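PDB 5FOC: leucyl-trna synthetase from Plasmodium falciparum, which probably attaches leucine to its cognate tRNA using ATP, the part present here being the editing domain, which probably deacylates mischarged tRNA. Local coordinates for residues Q6-V15 / K120-P130; T132-F140 / T228-K236. The protein carries 2 engineered substitutions. All coordinates share one frame; numbering follows the deposited sequence.

Contact 1. Residues Q6-V15 / K120-P130; sequences QEYTLIKIFV and KVIFLGSTLKP
Phe14 and Ile122 lie side by side and point the same way from a non-hydrogen-bonded pair of the antiparallel strands 7-15 and 120-127. CG of Phe14 and CG1 of Ile122 both stand anti to the carbonyl carbon (chi1 -65° and -64°), which draws the outer ring atom CE1 of Phe14 to 3.6 Å from CD1 of Ile122. The other branch of Ile122, CG2, turns along the strand and crosses Lys12, lying 3.7 Å from its CB, while the extended lysine chain leads off to Asp154 and the carbonyl of Leu367.

On the other face of the sheet, Val15 reaches Phe123 with one methyl: CG2 sits in the ring plane at the edge, 3.5 Å from CE1. Ile13 runs its CD1 over the backbone of Gly125, 3.7 Å from CA. Further along, CD1 of Ile11 meets CG2 of Thr127, and Pro130 crosses Thr9 at about a right angle, its CG 3.6 Å from Thr9 OG1. A water bonded to that hydroxyl donates to Thr127 O. Thr127 OG1 accepts from Lys129 N in an ST turn that starts the chain's departure from the strand.

Reciprocal backbone bonds join Thr9 with Thr127, Ile11 with Gly125 and Ile13 with Phe123, and a single bond runs from Val15 N to Val121 O. Beyond Thr127, Leu128 brings CD2 against both Tyr8 CD2, 3.6 Å away, and Glu7 O, at 3.3 Å.

The pair is central in the large mixed sheet of the editing domain: strands 369-373 and 227-229 hydrogen-bond to strand 7-15, and strand 181-185 runs parallel to 120-127. Helix 18-35 packs on Val15, Val121 and Phe123, and helix 352-365 on Thr9 and Pro130.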
loop_
_atom_site.group_PDB
_atom_site.type_symbol
_atom_site.label_atom_id
_atom_site.label_comp_id
_atom_site.label_asym_id
_atom_site.label_seq_id
_atom_site.Cartn_x
_atom_site.Cartn_y
_atom_site.Cartn_z
ATOM N N GLN A 6 -9.607 -5.064 14.880
ATOM C CA GLN A 6 -9.987 -5.072 13.469
ATOM C C GLN A 6 -8.972 -5.919 12.620
ATOM O O GLN A 6 -7.778 -5.782 12.806
ATOM C CB GLN A 6 -10.013 -3.611 13.008
ATOM C CG GLN A 6 -10.455 -3.348 11.588
ATOM C CD GLN A 6 -11.837 -3.884 11.297
ATOM O OE1 GLN A 6 -12.836 -3.217 11.565
ATOM N NE2 GLN A 6 -11.903 -5.102 10.745
ATOM N N GLU A 7 -9.470 -6.844 11.792
ATOM C CA GLU A 7 -8.631 -7.651 10.932
ATOM C C GLU A 7 -8.549 -6.896 9.581
ATOM O O GLU A 7 -9.556 -6.419 9.066
ATOM C CB GLU A 7 -9.195 -9.055 10.747
ATOM C CG GLU A 7 -8.376 -9.898 9.792
ATOM C CD GLU A 7 -8.759 -11.356 9.782
ATOM O OE1 GLU A 7 -8.345 -12.073 10.712
ATOM O OE2 GLU A 7 -9.479 -11.798 8.836
ATOM N N TYR A 8 -7.330 -6.743 9.083
ATOM C CA TYR A 8 -7.063 -6.124 7.774
ATOM C C TYR A 8 -6.507 -7.200 6.872
ATOM O O TYR A 8 -5.882 -8.164 7.350
ATOM C CB TYR A 8 -6.041 -4.995 7.911
ATOM C CG TYR A 8 -6.500 -3.845 8.773
ATOM C CD1 TYR A 8 -6.386 -3.923 10.185
ATOM C CD2 TYR A 8 -7.175 -2.768 8.246
ATOM C CE1 TYR A 8 -6.836 -2.880 10.975
ATOM C CE2 TYR A 8 -7.614 -1.711 9.015
ATOM C CZ TYR A 8 -7.474 -1.808 10.410
ATOM O OH TYR A 8 -7.913 -0.749 11.129
ATOM N N THR A 9 -6.646 -6.996 5.548
ATOM C CA THR A 9 -5.961 -7.836 4.582
ATOM C C THR A 9 -4.856 -6.952 4.004
ATOM O O THR A 9 -5.119 -5.837 3.624
ATOM C CB THR A 9 -6.874 -8.344 3.467
ATOM O OG1 THR A 9 -7.968 -9.052 4.020
ATOM C CG2 THR A 9 -6.104 -9.295 2.557
ATOM N N LEU A 10 -3.638 -7.390 4.182
ATOM C CA LEU A 10 -2.486 -6.745 3.534
ATOM C C LEU A 10 -2.239 -7.397 2.182
ATOM O O LEU A 10 -2.188 -8.608 2.056
ATOM C CB LEU A 10 -1.226 -6.834 4.399
ATOM C CG LEU A 10 -1.353 -6.412 5.863
ATOM C CD1 LEU A 10 0.013 -6.457 6.519
ATOM C CD2 LEU A 10 -2.025 -5.065 5.998
ATOM N N ILE A 11 -2.116 -6.549 1.165
ATOM C CA ILE A 11 -1.858 -6.991 -0.209
ATOM C C ILE A 11 -0.436 -6.579 -0.547
ATOM O O ILE A 11 -0.023 -5.473 -0.243
ATOM C CB ILE A 11 -2.896 -6.372 -1.161
ATOM C CG1 ILE A 11 -4.320 -6.879 -0.774
ATOM C CG2 ILE A 11 -2.599 -6.713 -2.622
ATOM C CD1 ILE A 11 -5.453 -6.260 -1.548
ATOM N N LYS A 12 0.284 -7.525 -1.186
ATOM C CA LYS A 12 1.646 -7.249 -1.677
ATOM C C LYS A 12 1.582 -6.354 -2.898
ATOM O O LYS A 12 1.027 -6.741 -3.891
ATOM C CB LYS A 12 2.375 -8.526 -1.981
ATOM C CG LYS A 12 2.755 -9.303 -0.728
ATOM C CD LYS A 12 3.254 -10.674 -1.039
ATOM C CE LYS A 12 3.641 -11.505 0.158
ATOM N NZ LYS A 12 4.009 -12.850 -0.303
ATOM N N ILE A 13 2.063 -5.145 -2.737
ATOM C CA ILE A 13 2.057 -4.161 -3.805
ATOM C C ILE A 13 3.522 -4.027 -4.279
ATOM O O ILE A 13 4.331 -3.370 -3.675
ATOM C CB ILE A 13 1.441 -2.803 -3.363
ATOM C CG1 ILE A 13 -0.037 -2.963 -3.009
ATOM C CG2 ILE A 13 1.563 -1.755 -4.450
ATOM C CD1 ILE A 13 -0.674 -1.710 -2.437
ATOM N N PHE A 14 3.804 -4.657 -5.423
ATOM C CA PHE A 14 5.172 -4.751 -5.896
ATOM C C PHE A 14 5.518 -3.465 -6.659
ATOM O O PHE A 14 4.660 -2.853 -7.299
ATOM C CB PHE A 14 5.276 -5.918 -6.897
ATOM C CG PHE A 14 5.017 -7.276 -6.280
ATOM C CD1 PHE A 14 6.027 -7.971 -5.640
ATOM C CD2 PHE A 14 3.760 -7.838 -6.335
ATOM C CE1 PHE A 14 5.763 -9.194 -5.037
ATOM C CE2 PHE A 14 3.495 -9.073 -5.741
ATOM C CZ PHE A 14 4.489 -9.739 -5.081
ATOM N N VAL A 15 6.775 -3.063 -6.527
ATOM C CA VAL A 15 7.330 -1.960 -7.324
ATOM C C VAL A 15 7.801 -2.457 -8.707
ATOM O O VAL A 15 8.515 -3.434 -8.798
ATOM C CB VAL A 15 8.507 -1.319 -6.565
ATOM C CG1 VAL A 15 9.311 -0.342 -7.423
ATOM C CG2 VAL A 15 8.008 -0.651 -5.269
ATOM N N LYS A 120 12.650 -8.709 -3.435
ATOM C CA LYS A 120 11.476 -8.067 -4.019
ATOM C C LYS A 120 11.164 -6.842 -3.171
ATOM O O LYS A 120 11.318 -6.875 -1.947
ATOM C CB LYS A 120 10.277 -9.005 -4.071
ATOM C CG LYS A 120 10.463 -10.261 -4.887
ATOM C CD LYS A 120 9.110 -10.876 -5.190
ATOM C CE LYS A 120 9.174 -12.237 -5.865
ATOM N NZ LYS A 120 7.773 -12.695 -6.117
ATOM N N VAL A 121 10.758 -5.759 -3.808
ATOM C CA VAL A 121 10.406 -4.525 -3.092
ATOM C C VAL A 121 8.901 -4.417 -3.063
ATOM O O VAL A 121 8.256 -4.344 -4.087
ATOM C CB VAL A 121 11.004 -3.254 -3.703
ATOM C CG1 VAL A 121 10.575 -2.031 -2.895
ATOM C CG2 VAL A 121 12.533 -3.348 -3.867
ATOM N N ILE A 122 8.311 -4.423 -1.833
ATOM C CA ILE A 122 6.895 -4.585 -1.722
ATOM C C ILE A 122 6.335 -3.558 -0.717
ATOM O O ILE A 122 6.799 -3.560 0.459
ATOM C CB ILE A 122 6.510 -6.014 -1.251
ATOM C CG1 ILE A 122 6.921 -7.079 -2.267
ATOM C CG2 ILE A 122 5.014 -6.111 -0.902
ATOM C CD1 ILE A 122 6.900 -8.483 -1.748
ATOM N N PHE A 123 5.409 -2.716 -1.166
ATOM C CA PHE A 123 4.569 -1.882 -0.276
ATOM C C PHE A 123 3.487 -2.801 0.268
ATOM O O PHE A 123 2.863 -3.553 -0.394
ATOM C CB PHE A 123 3.959 -0.682 -1.030
ATOM C CG PHE A 123 4.932 0.414 -1.352
ATOM C CD1 PHE A 123 5.814 0.286 -2.437
ATOM C CD2 PHE A 123 4.991 1.567 -0.613
ATOM C CE1 PHE A 123 6.693 1.335 -2.731
ATOM C CE2 PHE A 123 5.874 2.580 -0.883
ATOM C CZ PHE A 123 6.722 2.480 -1.970
ATOM N N LEU A 124 3.246 -2.679 1.614
ATOM C CA LEU A 124 2.196 -3.514 2.198
ATOM C C LEU A 124 0.913 -2.683 2.291
ATOM O O LEU A 124 0.819 -1.801 3.164
ATOM C CB LEU A 124 2.640 -4.013 3.567
ATOM C CG LEU A 124 3.700 -5.095 3.623
ATOM C CD1 LEU A 124 4.191 -5.353 5.050
ATOM C CD2 LEU A 124 3.168 -6.372 3.014
ATOM N N GLY A 125 -0.013 -2.918 1.342
ATOM C CA GLY A 125 -1.234 -2.168 1.184
ATOM C C GLY A 125 -2.231 -2.783 2.156
ATOM O O GLY A 125 -2.275 -3.974 2.235
ATOM N N SER A 126 -3.052 -1.953 2.756
ATOM C CA SER A 126 -4.034 -2.460 3.759
ATOM C C SER A 126 -5.454 -2.183 3.257
ATOM O O SER A 126 -5.738 -1.055 2.823
ATOM C CB SER A 126 -3.742 -1.701 5.022
ATOM O OG SER A 126 -4.676 -2.208 5.979
ATOM N N THR A 127 -6.356 -3.171 3.365
ATOM C CA THR A 127 -7.731 -3.012 2.934
ATOM C C THR A 127 -8.684 -3.806 3.856
ATOM O O THR A 127 -8.334 -4.914 4.311
ATOM C CB THR A 127 -7.936 -3.428 1.440
ATOM O OG1 THR A 127 -9.257 -3.118 1.025
ATOM C CG2 THR A 127 -7.674 -4.877 1.218
ATOM N N LEU A 128 -9.870 -3.226 4.033
ATOM C CA LEU A 128 -10.996 -3.963 4.594
ATOM C C LEU A 128 -11.916 -4.532 3.558
ATOM O O LEU A 128 -12.863 -5.221 3.862
ATOM C CB LEU A 128 -11.792 -3.049 5.529
ATOM C CG LEU A 128 -10.988 -2.523 6.721
ATOM C CD1 LEU A 128 -11.720 -1.397 7.417
ATOM C CD2 LEU A 128 -10.636 -3.674 7.632
ATOM N N LYS A 129 -11.595 -4.314 2.253
ATOM C CA LYS A 129 -12.416 -4.792 1.204
ATOM C C LYS A 129 -11.546 -5.536 0.171
ATOM O O LYS A 129 -11.413 -5.069 -0.994
ATOM C CB LYS A 129 -13.149 -3.640 0.519
ATOM C CG LYS A 129 -13.920 -2.617 1.307
ATOM C CD LYS A 129 -14.609 -1.700 0.278
ATOM C CE LYS A 129 -15.049 -0.363 0.822
ATOM N NZ LYS A 129 -15.886 0.417 -0.138
ATOM N N PRO A 130 -10.931 -6.661 0.562
ATOM C CA PRO A 130 -10.029 -7.388 -0.374
ATOM C C PRO A 130 -10.671 -7.835 -1.659
ATOM O O PRO A 130 -9.945 -7.920 -2.674
ATOM C CB PRO A 130 -9.531 -8.594 0.410
ATOM C CG PRO A 130 -10.575 -8.741 1.540
ATOM C CD PRO A 130 -11.037 -7.361 1.863
HETATM O O HOH W 1 -9.789 -7.336 4.985
HETATM O O HOH W 2 9.704 -5.776 -6.615
#

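Contact 2. Residues T132-F140 / T228-K236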
loop_
_atom_site.group_PDB
_atom_site.type_symbol
_atom_site.label_atom_id
_atom_site.label_comp_id
_atom_site.label_asym_id
_atom_site.label_seq_id
_atom_site.Cartn_x
_atom_site.Cartn_y
_atom_site.Cartn_z
ATOM N N THR A 132 -12.318 -6.196 -3.669
ATOM C CA THR A 132 -12.228 -5.091 -4.634
ATOM C C THR A 132 -10.829 -4.979 -5.239
ATOM O O THR A 132 -10.656 -4.106 -6.077
ATOM C CB THR A 132 -12.609 -3.730 -3.958
ATOM O OG1 THR A 132 -11.607 -3.308 -3.013
ATOM C CG2 THR A 132 -14.039 -3.837 -3.250
ATOM N N ALA A 133 -9.884 -5.822 -4.861
ATOM C CA ALA A 133 -8.485 -5.647 -5.287
ATOM C C ALA A 133 -8.341 -5.693 -6.815
ATOM O O ALA A 133 -7.390 -5.053 -7.389
ATOM C CB ALA A 133 -7.591 -6.675 -4.664
ATOM N N TYR A 134 -9.194 -6.451 -7.489
ATOM C CA TYR A 134 -9.076 -6.483 -9.020
ATOM C C TYR A 134 -9.221 -5.090 -9.595
ATOM O O TYR A 134 -8.594 -4.812 -10.681
ATOM C CB TYR A 134 -10.137 -7.404 -9.602
ATOM C CG TYR A 134 -10.242 -7.512 -11.099
ATOM C CD1 TYR A 134 -9.292 -8.239 -11.789
ATOM C CD2 TYR A 134 -11.319 -7.016 -11.770
ATOM C CE1 TYR A 134 -9.400 -8.421 -13.173
ATOM C CE2 TYR A 134 -11.443 -7.168 -13.162
ATOM C CZ TYR A 134 -10.481 -7.898 -13.818
ATOM O OH TYR A 134 -10.561 -8.076 -15.159
ATOM N N GLY A 135 -10.022 -4.217 -8.991
ATOM C CA GLY A 135 -10.248 -2.859 -9.477
ATOM C C GLY A 135 -9.227 -1.815 -9.099
ATOM O O GLY A 135 -9.462 -0.652 -9.334
ATOM N N GLN A 136 -8.144 -2.199 -8.428
ATOM C CA GLN A 136 -7.178 -1.242 -7.934
ATOM C C GLN A 136 -6.561 -0.464 -9.122
ATOM O O GLN A 136 -6.085 -1.128 -10.043
ATOM C CB GLN A 136 -6.066 -1.919 -7.144
ATOM C CG GLN A 136 -5.170 -0.926 -6.454
ATOM C CD GLN A 136 -4.054 -1.516 -5.647
ATOM O OE1 GLN A 136 -4.019 -2.717 -5.412
ATOM N NE2 GLN A 136 -3.070 -0.686 -5.289
ATOM N N ASN A 137 -6.635 0.841 -9.064
ATOM C CA ASN A 137 -6.024 1.704 -10.149
ATOM C C ASN A 137 -4.835 2.528 -9.722
ATOM O O ASN A 137 -4.032 2.989 -10.567
ATOM C CB ASN A 137 -7.100 2.491 -10.909
ATOM C CG ASN A 137 -7.970 3.375 -10.056
ATOM O OD1 ASN A 137 -8.174 3.083 -8.842
ATOM N ND2 ASN A 137 -8.572 4.390 -10.647
ATOM N N TYR A 138 -4.642 2.744 -8.422
ATOM C CA TYR A 138 -3.554 3.467 -7.851
ATOM C C TYR A 138 -3.206 2.879 -6.485
ATOM O O TYR A 138 -3.895 1.927 -6.034
ATOM C CB TYR A 138 -3.849 4.974 -7.715
ATOM C CG TYR A 138 -4.029 5.617 -9.042
ATOM C CD1 TYR A 138 -2.907 6.003 -9.734
ATOM C CD2 TYR A 138 -5.263 5.773 -9.634
ATOM C CE1 TYR A 138 -3.035 6.575 -10.985
ATOM C CE2 TYR A 138 -5.412 6.378 -10.880
ATOM C CZ TYR A 138 -4.253 6.737 -11.573
ATOM O OH TYR A 138 -4.414 7.296 -12.866
ATOM N N THR A 139 -2.123 3.368 -5.926
ATOM C CA THR A 139 -1.723 3.050 -4.556
ATOM C C THR A 139 -1.586 4.364 -3.816
ATOM O O THR A 139 -0.908 5.267 -4.227
ATOM C CB THR A 139 -0.374 2.275 -4.570
ATOM O OG1 THR A 139 -0.563 1.016 -5.216
ATOM C CG2 THR A 139 0.191 2.130 -3.160
ATOM N N PHE A 140 -2.258 4.503 -2.677
ATOM C CA PHE A 140 -2.164 5.722 -1.914
ATOM C C PHE A 140 -1.216 5.615 -0.714
ATOM O O PHE A 140 -1.124 4.545 -0.057
ATOM C CB PHE A 140 -3.509 6.154 -1.320
ATOM C CG PHE A 140 -4.553 6.595 -2.288
ATOM C CD1 PHE A 140 -4.344 7.682 -3.155
ATOM C CD2 PHE A 140 -5.828 6.014 -2.247
ATOM C CE1 PHE A 140 -5.395 8.132 -3.983
ATOM C CE2 PHE A 140 -6.847 6.456 -3.051
ATOM C CZ PHE A 140 -6.625 7.507 -3.948
ATOM N N THR A 228 3.518 0.818 -9.317
ATOM C CA THR A 228 3.346 -0.445 -8.568
ATOM C C THR A 228 2.332 -1.381 -9.250
ATOM O O THR A 228 1.573 -0.968 -10.146
ATOM C CB THR A 228 2.941 -0.180 -7.084
ATOM O OG1 THR A 228 1.642 0.372 -7.079
ATOM C CG2 THR A 228 3.955 0.757 -6.402
ATOM N N TYR A 229 2.282 -2.633 -8.780
ATOM C CA TYR A 229 1.267 -3.554 -9.245
ATOM C C TYR A 229 1.043 -4.616 -8.158
ATOM O O TYR A 229 1.888 -4.796 -7.289
ATOM C CB TYR A 229 1.633 -4.164 -10.639
ATOM C CG TYR A 229 2.806 -5.074 -10.563
ATOM C CD1 TYR A 229 4.096 -4.566 -10.509
ATOM C CD2 TYR A 229 2.632 -6.455 -10.459
ATOM C CE1 TYR A 229 5.197 -5.407 -10.402
ATOM C CE2 TYR A 229 3.722 -7.302 -10.298
ATOM C CZ TYR A 229 5.009 -6.777 -10.300
ATOM O OH TYR A 229 6.091 -7.645 -10.171
ATOM N N THR A 230 -0.070 -5.320 -8.292
ATOM C CA THR A 230 -0.319 -6.523 -7.470
ATOM C C THR A 230 -0.569 -7.708 -8.391
ATOM O O THR A 230 -0.729 -7.505 -9.640
ATOM C CB THR A 230 -1.583 -6.366 -6.578
ATOM O OG1 THR A 230 -2.756 -6.519 -7.371
ATOM C CG2 THR A 230 -1.574 -5.045 -5.803
ATOM N N ASN A 231 -0.628 -8.925 -7.878
ATOM C CA ASN A 231 -0.968 -10.081 -8.712
ATOM C C ASN A 231 -2.477 -10.304 -8.861
ATOM O O ASN A 231 -2.911 -11.306 -9.441
ATOM C CB ASN A 231 -0.270 -11.343 -8.196
ATOM C CG ASN A 231 1.230 -11.289 -8.404
ATOM O OD1 ASN A 231 1.718 -10.809 -9.448
ATOM N ND2 ASN A 231 1.974 -11.800 -7.458
ATOM N N ILE A 232 -3.268 -9.359 -8.347
ATOM C CA ILE A 232 -4.700 -9.407 -8.435
ATOM C C ILE A 232 -5.275 -8.344 -9.366
ATOM O O ILE A 232 -6.362 -8.528 -9.907
ATOM C CB ILE A 232 -5.336 -9.252 -7.002
ATOM C CG1 ILE A 232 -4.628 -10.168 -6.030
ATOM C CG2 ILE A 232 -6.831 -9.532 -7.044
ATOM C CD1 ILE A 232 -4.859 -9.805 -4.577
ATOM N N SER A 233 -4.584 -7.223 -9.530
ATOM C CA SER A 233 -5.138 -6.068 -10.221
ATOM C C SER A 233 -5.256 -6.321 -11.740
ATOM O O SER A 233 -4.368 -6.965 -12.332
ATOM C CB SER A 233 -4.279 -4.837 -9.954
ATOM O OG SER A 233 -2.927 -4.987 -10.384
ATOM N N LYS A 234 -6.357 -5.855 -12.303
ATOM C CA LYS A 234 -6.627 -5.942 -13.723
ATOM C C LYS A 234 -5.497 -5.268 -14.509
ATOM O O LYS A 234 -4.990 -5.835 -15.549
ATOM C CB LYS A 234 -7.945 -5.248 -14.072
ATOM C CG LYS A 234 -8.319 -5.472 -15.544
ATOM C CD LYS A 234 -9.652 -4.925 -15.941
ATOM C CE LYS A 234 -9.574 -3.460 -16.226
ATOM N NZ LYS A 234 -10.737 -3.038 -17.034
ATOM N N ILE A 235 -5.171 -4.038 -14.111
ATOM C CA ILE A 235 -4.042 -3.260 -14.696
ATOM C C ILE A 235 -2.825 -3.290 -13.803
ATOM O O ILE A 235 -2.926 -3.524 -12.556
ATOM C CB ILE A 235 -4.434 -1.800 -15.022
ATOM C CG1 ILE A 235 -4.775 -0.972 -13.770
ATOM C CG2 ILE A 235 -5.576 -1.786 -16.003
ATOM C CD1 ILE A 235 -5.241 0.434 -14.033
ATOM N N LYS A 236 -1.665 -3.039 -14.371
ATOM C CA LYS A 236 -0.391 -3.160 -13.652
ATOM C C LYS A 236 0.417 -1.834 -13.555
ATOM O O LYS A 236 1.589 -1.851 -13.177
ATOM C CB LYS A 236 0.476 -4.297 -14.265
ATOM C CG LYS A 236 -0.203 -5.651 -14.422
ATOM C CD LYS A 236 -0.729 -6.239 -13.071
ATOM C CE LYS A 236 -1.404 -7.608 -13.292
ATOM N NZ LYS A 236 -1.949 -8.160 -12.044
HETATM O O HOH W 3 -4.775 -5.201 -6.274
HETATM O O HOH W 4 -7.154 -2.810 -11.850
#
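With chi1 at 177°, Tyr134 swings its ring back over Lys234, whose own CG is likewise anti to the backbone N (chi1 -174°). Lys234 CB consequently rests on one ring face, offset toward the rim, in a CH-pi contact 3.8 Å from the ring centroid. The aliphatic chain runs on past the phenol, CD 3.4 Å from Tyr134 OH, to a salt bridge with Glu295. Ile232 O approaches the same ring at its edge. The backbones are joined by a nearly straight bond of 3.0 Å from Lys234 N to Tyr134 O, directed at a lone pair in the carbonyl plane.

The extended Gln136 chain (chi1 -172°) carries its amide to the Thr230 side, OE1 lying 3.4 Å from Thr230 CG2. NE2 donates to Tyr138 O, which lies in the amide plane although the donor stands well above the carbonyl plane. A water donates to OE1 and Ala133 O and accepts from Thr230 OG1. That hydroxyl also takes the N-H groups of Ile232 and Ser233, an ST turn and ST motif; with Lys236 NZ donating to Thr230 O and Ser233 O, and Ser233 OG to Ile235 O, they hold the loop together. Ala133 CB touches Ile232 CG2, 3.8 Å away. Between the strands, Thr139 OG1 donates to Thr228 OG1 over 3.0 Å, while Thr228 OG1 is also bonded to Leu238 O.

The contact thus joins the 3-10 turn leading into strand 138-141 to the loop leaving strand 227-229. Strand 138-141 lies between strands 238-242 and 254-257, helix 263-274 packs against Tyr138 and Phe140, and strand 7-15 touches Thr139 and Thr228.

Contacts 1 and 2 follow in series along the chain and lie about 11 Å apart between centres. Strand 120-127 of contact 1 leads through Leu128 and Lys129 into the 3-10 segment, which already takes in Pro130, and Lys129 O bonds to Thr132 OG1 at this passage. They also meet directly: Phe14 N lies 2.7 Å from Tyr229 O, a probable hydrogen bond, and Ile13 CG2 packs 3.4 Å from Thr228 CB. Strand 7-15 pairs with 120-127 along one edge and, at Phe14, with Tyr229 along the other, so contact 2 begins on a strand that flanks contact 1. Both contacts belong to the interior framework of the editing domain.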